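Local coordinates for protein muconate cycloisomerase (Azorhizobium caulinodans, PDB 3MY9) that belongs to the enolase superfamily, joining an N-terminal capping domain to a TIM-barrel domain, and carries bound magnesium in this model, at residues A[5-10]-A[43-48]; A[85-90]-A[107-112]; A[338-343]-A[361-366]. All blocks are in the same frame, centred on the assembly; numbering follows the deposited sequence.

Contact 1 of 3, residues A[5-10]-A[43-48]; sequences DSVVER and TSADGI
Thr43 lies against the aliphatic part of Arg10, with its CB 4.0 Å from Arg10 CG. Arg10 CG sits between the backbone N and the carbonyl carbon (chi1 62°). From there the chain runs extended to NE, and the guanidinium comes to lie with one face near Thr43 CG2. The methyl is offset toward the rim of that group, 4.1 Å from Arg10 NH2. Both side chains stand on the same face of the sheet.

The backbones are antiparallel here and form a classic beta bulge. Glu9 and Arg10 both face Thr43, and their two N-H groups converge on Thr43 O in its carbonyl plane. Glu9 N is 2.9 Å from Thr43 O, and the bond from Arg10 N to the same oxygen is longer, at 3.3 Å. Thr43 N returns a bond to Arg10 O. Beyond the bulge, Val8 pairs with Ser44 as a non-hydrogen-bonded pair whose side chains diverge.

Ser44 to Gly47 then form a type I turn. Ala45 N, of the second residue of the turn, gives a hydrogen bond of 2.9 Å to Val7 O. Val7 CG2 packs on Ala45 CB at 3.8 Å. Glu9 OE1 comes within 3.5 Å of Ala45 CA. Asp46 OD1 is bound by Trp4 NE1.

The contact joins the start of strand 8-21 to the end of strand 35-44 in the N-terminal antiparallel sheet. Val8, whose CB points away from the partner strand, packs on Leu112 of helix 102-120, and Ile48 packs on Ile115 and Ala119 of the same helix.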
# COMPACT_ATOMS: atom_id res chain seq x y z
N ASP A 5 -3.07 52.97 -8.57
CA ASP A 5 -2.09 52.16 -9.29
C ASP A 5 -0.79 52.90 -9.19
O ASP A 5 -0.77 54.11 -9.36
CB ASP A 5 -2.48 51.99 -10.77
CG ASP A 5 -1.85 50.74 -11.42
OD1 ASP A 5 -0.60 50.65 -11.52
OD2 ASP A 5 -2.62 49.84 -11.84
N SER A 6 0.29 52.19 -8.88
CA SER A 6 1.60 52.82 -8.84
C SER A 6 2.72 51.80 -8.88
O SER A 6 2.53 50.62 -8.58
CB SER A 6 1.74 53.70 -7.59
OG SER A 6 2.94 54.46 -7.63
N VAL A 7 3.90 52.28 -9.25
CA VAL A 7 5.07 51.44 -9.40
C VAL A 7 6.14 51.77 -8.38
O VAL A 7 6.19 52.88 -7.85
CB VAL A 7 5.66 51.58 -10.82
CG1 VAL A 7 4.72 50.94 -11.84
CG2 VAL A 7 5.92 53.05 -11.14
N VAL A 8 7.00 50.79 -8.09
CA VAL A 8 8.19 51.03 -7.30
C VAL A 8 9.13 51.96 -8.06
O VAL A 8 9.38 51.77 -9.26
CB VAL A 8 8.95 49.73 -7.01
CG1 VAL A 8 10.32 50.04 -6.43
CG2 VAL A 8 8.13 48.82 -6.05
N GLU A 9 9.66 52.96 -7.35
CA GLU A 9 10.55 53.97 -7.94
C GLU A 9 12.00 53.85 -7.46
O GLU A 9 12.92 54.08 -8.24
CB GLU A 9 10.01 55.37 -7.67
CG GLU A 9 10.59 56.45 -8.59
CD GLU A 9 10.00 57.81 -8.32
OE1 GLU A 9 9.51 58.02 -7.19
OE2 GLU A 9 10.02 58.67 -9.23
N ARG A 10 12.20 53.52 -6.18
CA ARG A 10 13.56 53.26 -5.67
C ARG A 10 13.56 52.44 -4.40
O ARG A 10 12.56 52.38 -3.69
CB ARG A 10 14.30 54.57 -5.39
CG ARG A 10 13.66 55.45 -4.33
CD ARG A 10 14.53 56.66 -4.04
NE ARG A 10 13.86 57.64 -3.19
CZ ARG A 10 12.93 58.51 -3.60
NH1 ARG A 10 12.54 58.55 -4.87
NH2 ARG A 10 12.39 59.36 -2.73
N THR A 43 10.09 52.69 -2.04
CA THR A 43 9.39 53.95 -2.23
C THR A 43 8.69 53.99 -3.59
O THR A 43 9.33 53.77 -4.61
CB THR A 43 10.37 55.14 -2.12
OG1 THR A 43 11.21 54.97 -0.96
CG2 THR A 43 9.60 56.46 -2.04
N SER A 44 7.39 54.26 -3.59
CA SER A 44 6.62 54.29 -4.84
C SER A 44 6.79 55.59 -5.62
O SER A 44 7.27 56.59 -5.08
CB SER A 44 5.13 54.12 -4.55
OG SER A 44 4.62 55.32 -3.97
N ALA A 45 6.35 55.56 -6.88
CA ALA A 45 6.35 56.75 -7.75
C ALA A 45 5.43 57.86 -7.25
O ALA A 45 5.59 59.02 -7.65
CB ALA A 45 5.97 56.36 -9.19
N ASP A 46 4.46 57.52 -6.40
CA ASP A 46 3.58 58.51 -5.76
C ASP A 46 3.92 58.75 -4.25
O ASP A 46 3.13 59.30 -3.42
CB ASP A 46 2.11 58.10 -5.90
CG ASP A 46 1.77 56.85 -5.12
OD1 ASP A 46 0.61 56.70 -4.68
OD2 ASP A 46 2.67 56.02 -4.91
N GLY A 47 5.20 58.45 -3.90
CA GLY A 47 5.81 58.94 -2.66
C GLY A 47 5.65 58.10 -1.40
O GLY A 47 6.22 58.43 -0.36
N ILE A 48 4.88 57.01 -1.48
CA ILE A 48 4.52 56.21 -0.30
C ILE A 48 5.61 55.18 0.04
O ILE A 48 6.08 54.45 -0.82
CB ILE A 48 3.19 55.46 -0.49
CG1 ILE A 48 2.07 56.41 -0.96
CG2 ILE A 48 2.78 54.80 0.80
CD1 ILE A 48 0.84 55.68 -1.52

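Contact 2 of 3, residues A[85-90]-A[107-112]; sequences KRVREL and AVEMAL
Glu109 has both carboxylate oxygens bound by backbone amides: OE1 by Leu279 N and OE2 by Met280 N, at the start of helix 279-292. Two N-H groups thus hold this buried carboxylate, and the helix end would probably favour its negative charge. The stem of the same side chain serves the contact. Glu109 CG is anti to the backbone N (chi1 -177°) and meets Val87 CG1 at 3.7 Å, the two side chains crossing at about a right angle. The Val87 and Leu112 side chains pass each other in opposite directions, with Val87 CG2 4.1 Å from Leu112 CB.

Helices 87-97 and 102-120 pack here within the N-terminal domain of the enolase superfamily, where helices cover an antiparallel sheet. One turn on from Val87, Leu90 turns CD2 to two residues of helix 102-120. It touches Val108 CG1 at 3.7 Å and Leu112 CD2 at 3.5 Å, the latter tighter than usual for two carbons. Leu90 crosses both side chains at about a right angle.

Arg86, at the N-cap position of helix 87-97, has its CB pointing away from helix 102-120. Its NH2 makes a salt bridge of 3.1 Å to Glu89 OE1, while NH1 bridges to Asp134 of the second subunit.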
# COMPACT_ATOMS: atom_id res chain seq x y z
N LYS A 85 0.49 46.81 -6.91
CA LYS A 85 -0.72 45.99 -6.83
C LYS A 85 -0.50 44.55 -7.27
O LYS A 85 -1.36 43.72 -7.02
CB LYS A 85 -1.84 46.52 -7.74
CG LYS A 85 -2.52 47.81 -7.35
CD LYS A 85 -3.18 48.48 -8.62
CE LYS A 85 -4.64 48.08 -8.80
NZ LYS A 85 -5.44 48.92 -9.70
N ARG A 86 0.61 44.23 -7.94
CA ARG A 86 0.83 42.84 -8.42
C ARG A 86 1.91 42.10 -7.64
O ARG A 86 2.90 41.65 -8.21
CB ARG A 86 1.17 42.81 -9.90
CG ARG A 86 0.08 43.36 -10.76
CD ARG A 86 0.31 43.03 -12.25
NE ARG A 86 -0.79 43.53 -13.06
CZ ARG A 86 -1.24 42.97 -14.17
NH1 ARG A 86 -2.25 43.53 -14.80
NH2 ARG A 86 -0.68 41.85 -14.67
N VAL A 87 1.66 41.92 -6.36
CA VAL A 87 2.60 41.28 -5.46
C VAL A 87 2.89 39.80 -5.81
O VAL A 87 4.04 39.37 -5.89
CB VAL A 87 2.10 41.39 -4.02
CG1 VAL A 87 3.10 40.78 -3.05
CG2 VAL A 87 1.83 42.91 -3.69
N ARG A 88 1.83 39.01 -6.02
CA ARG A 88 1.99 37.60 -6.36
C ARG A 88 2.73 37.45 -7.68
O ARG A 88 3.51 36.51 -7.84
CB ARG A 88 0.66 36.85 -6.43
CG ARG A 88 0.82 35.34 -6.14
CD ARG A 88 -0.45 34.54 -6.41
NE ARG A 88 -1.64 35.06 -5.71
CZ ARG A 88 -2.05 34.67 -4.51
NH1 ARG A 88 -1.35 33.80 -3.82
NH2 ARG A 88 -3.16 35.18 -3.99
N GLU A 89 2.49 38.36 -8.62
CA GLU A 89 3.17 38.33 -9.91
C GLU A 89 4.66 38.57 -9.74
O GLU A 89 5.48 37.93 -10.41
CB GLU A 89 2.59 39.37 -10.87
CG GLU A 89 3.19 39.33 -12.29
CD GLU A 89 2.69 40.46 -13.18
OE1 GLU A 89 1.93 40.20 -14.14
OE2 GLU A 89 3.05 41.63 -12.90
N LEU A 90 5.03 39.53 -8.89
CA LEU A 90 6.44 39.83 -8.64
C LEU A 90 7.10 38.66 -7.92
O LEU A 90 8.23 38.33 -8.25
CB LEU A 90 6.64 41.13 -7.82
CG LEU A 90 8.10 41.57 -7.57
CD1 LEU A 90 8.76 42.02 -8.86
CD2 LEU A 90 8.21 42.70 -6.52
N ALA A 107 10.99 40.03 2.36
CA ALA A 107 11.14 41.46 2.71
C ALA A 107 10.57 42.35 1.62
O ALA A 107 10.00 43.41 1.91
CB ALA A 107 12.61 41.83 2.98
N VAL A 108 10.73 41.94 0.36
CA VAL A 108 10.16 42.70 -0.75
C VAL A 108 8.64 42.67 -0.70
O VAL A 108 8.01 43.72 -0.81
CB VAL A 108 10.63 42.15 -2.10
CG1 VAL A 108 9.78 42.71 -3.22
CG2 VAL A 108 12.10 42.48 -2.32
N GLU A 109 8.06 41.48 -0.52
CA GLU A 109 6.60 41.30 -0.41
C GLU A 109 6.02 42.13 0.74
O GLU A 109 5.05 42.87 0.57
CB GLU A 109 6.30 39.82 -0.17
CG GLU A 109 4.83 39.45 -0.11
CD GLU A 109 4.60 38.09 0.53
OE1 GLU A 109 5.25 37.81 1.55
OE2 GLU A 109 3.77 37.30 0.00
N MET A 110 6.61 41.98 1.91
CA MET A 110 6.29 42.76 3.11
C MET A 110 6.16 44.28 2.78
O MET A 110 5.14 44.92 3.06
CB MET A 110 7.46 42.55 4.07
CG MET A 110 7.23 42.70 5.52
SD MET A 110 8.73 42.19 6.40
CE MET A 110 8.78 40.46 6.04
N ALA A 111 7.21 44.82 2.18
CA ALA A 111 7.28 46.24 1.87
C ALA A 111 6.21 46.66 0.85
O ALA A 111 5.60 47.72 0.99
CB ALA A 111 8.68 46.58 1.37
N LEU A 112 5.97 45.84 -0.17
CA LEU A 112 4.96 46.18 -1.19
C LEU A 112 3.57 46.16 -0.60
O LEU A 112 2.73 46.98 -0.97
CB LEU A 112 5.00 45.22 -2.38
CG LEU A 112 5.87 45.62 -3.56
CD1 LEU A 112 7.24 46.07 -3.13
CD2 LEU A 112 5.93 44.42 -4.50

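Contact 3 of 3, residues A[338-343]-A[361-366]; sequences VLEERI and SISEAS
Glu340 N and Ser361 O form a nearly straight backbone hydrogen bond, 3.0 Å long with an angle of 174° at the hydrogen. Leu339 CA also approaches Ser361 O, at 3.5 Å, in a CA-H...O contact. The two segments run close from Val338 to Glu340, but this part of 338-343 is neither helix nor strand.

A side chain makes the second polar link. Ser366 OG donates to Val338 O over 2.6 Å. It stands between the backbone N and the carbonyl carbon of its own residue (chi1 81°). The bond ties the first turn of helix 364-370 to the loop carbonyl.

Ile362 supplies the apolar part. Its CG1 packs on Leu339 CD2 at 3.9 Å, and its CD1 reaches Val338 CG2 at 4.1 Å. Both neighbours cross it obliquely. Ile362 also touches Ile306 of helix 305-316. Glu340 CB lies 3.6 Å from Ser361 OG. Glu340 bends at chi2 (85°), which turns CD out of line; its OE1 lies 3.9 Å from Ser363 OG, with no bond between them.

Ser363 is the N-cap of helix 364-370, and its OG accepts from Ser366 N at 3.1 Å. Ser363 N gives a weak bond in return to Ser366 OG, and the two serines form a capping box. This box starts helix 364-370. The 338-343 loop, between strands 333-334 and 345-346, lies against it, next to helix 305-316 of the barrel domain.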
# COMPACT_ATOMS: atom_id res chain seq x y z
N VAL A 338 14.22 50.04 15.61
CA VAL A 338 14.06 51.21 14.73
C VAL A 338 12.60 51.69 14.60
O VAL A 338 12.35 52.68 13.92
CB VAL A 338 14.64 50.94 13.32
CG1 VAL A 338 16.15 50.83 13.37
CG2 VAL A 338 14.02 49.66 12.71
N LEU A 339 11.65 50.99 15.23
CA LEU A 339 10.26 51.43 15.23
C LEU A 339 10.06 52.62 16.17
O LEU A 339 10.65 52.67 17.25
CB LEU A 339 9.32 50.29 15.65
CG LEU A 339 9.26 48.98 14.83
CD1 LEU A 339 8.05 48.16 15.24
CD2 LEU A 339 9.20 49.26 13.36
N GLU A 340 9.25 53.58 15.74
CA GLU A 340 8.82 54.68 16.59
C GLU A 340 8.09 54.11 17.82
O GLU A 340 8.30 54.59 18.94
CB GLU A 340 7.92 55.65 15.80
CG GLU A 340 7.50 56.92 16.53
CD GLU A 340 8.51 58.07 16.44
OE1 GLU A 340 8.91 58.45 15.32
OE2 GLU A 340 8.88 58.61 17.50
N GLU A 341 7.26 53.09 17.60
CA GLU A 341 6.60 52.34 18.69
C GLU A 341 6.68 50.83 18.51
O GLU A 341 6.47 50.32 17.42
CB GLU A 341 5.13 52.74 18.82
CG GLU A 341 4.95 54.12 19.41
CD GLU A 341 3.51 54.45 19.74
OE1 GLU A 341 3.31 55.20 20.75
OE2 GLU A 341 2.60 53.98 19.01
N ARG A 342 6.96 50.15 19.61
CA ARG A 342 7.12 48.70 19.61
C ARG A 342 5.79 47.96 19.41
O ARG A 342 4.75 48.44 19.85
CB ARG A 342 7.73 48.26 20.94
CG ARG A 342 9.17 48.71 21.17
CD ARG A 342 10.17 47.75 20.49
NE ARG A 342 11.45 47.76 21.21
CZ ARG A 342 12.04 46.71 21.78
NH1 ARG A 342 13.20 46.88 22.42
NH2 ARG A 342 11.50 45.49 21.72
N ILE A 343 5.84 46.80 18.76
CA ILE A 343 4.72 45.85 18.81
C ILE A 343 4.59 45.42 20.26
O ILE A 343 5.59 45.08 20.90
CB ILE A 343 4.96 44.58 17.96
CG1 ILE A 343 5.01 44.93 16.46
CG2 ILE A 343 3.86 43.56 18.22
CD1 ILE A 343 3.83 44.36 15.66
N SER A 361 5.80 52.53 12.17
CA SER A 361 6.45 53.68 11.54
C SER A 361 7.95 53.70 11.80
O SER A 361 8.40 53.31 12.88
CB SER A 361 5.81 54.98 12.01
OG SER A 361 5.40 54.86 13.36
N ILE A 362 8.70 54.16 10.80
CA ILE A 362 10.15 54.27 10.88
C ILE A 362 10.63 55.57 10.27
O ILE A 362 10.48 55.78 9.06
CB ILE A 362 10.85 53.15 10.11
CG1 ILE A 362 10.52 51.79 10.73
CG2 ILE A 362 12.36 53.41 10.07
CD1 ILE A 362 11.11 50.63 9.99
N SER A 363 11.21 56.44 11.10
CA SER A 363 11.78 57.72 10.64
C SER A 363 13.30 57.60 10.44
O SER A 363 13.91 56.61 10.85
CB SER A 363 11.47 58.84 11.65
OG SER A 363 12.02 58.56 12.93
N GLU A 364 13.90 58.62 9.81
CA GLU A 364 15.36 58.65 9.66
C GLU A 364 16.03 58.61 11.03
O GLU A 364 16.99 57.85 11.23
CB GLU A 364 15.82 59.90 8.89
CG GLU A 364 15.61 59.82 7.37
CD GLU A 364 16.45 58.74 6.70
OE1 GLU A 364 17.69 58.91 6.60
OE2 GLU A 364 15.87 57.72 6.27
N ALA A 365 15.52 59.40 11.97
CA ALA A 365 16.08 59.45 13.32
C ALA A 365 15.95 58.12 14.04
O ALA A 365 16.93 57.63 14.61
CB ALA A 365 15.40 60.55 14.13
N SER A 366 14.76 57.53 14.01
CA SER A 366 14.53 56.26 14.70
C SER A 366 15.49 55.19 14.17
O SER A 366 16.03 54.41 14.95
CB SER A 366 13.07 55.78 14.56
OG SER A 366 12.84 55.15 13.31

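Overall arrangement
From the N terminus, contact 1 comes first. It closes the excursion from strand 8-21 through strand 35-44 in the N-terminal sheet. Contact 2 follows, closing the short path from helix 87-97 back to helix 102-120. Contact 3 opens much later and joins the loop at 338-343 to the start of helix 364-370. The three loops follow in series, and none nests in or crosses another. Contacts 1 and 2 touch: Asp5, just before strand 8-21, meets Lys85, just before helix 87-97, which joins the start of the sheet region to the helices. Contact 3 stands about 9 Å from each of them, nearest atoms. Beyond it, strand 372-373 pairs with strand 8-21, returning the chain to the first sheet.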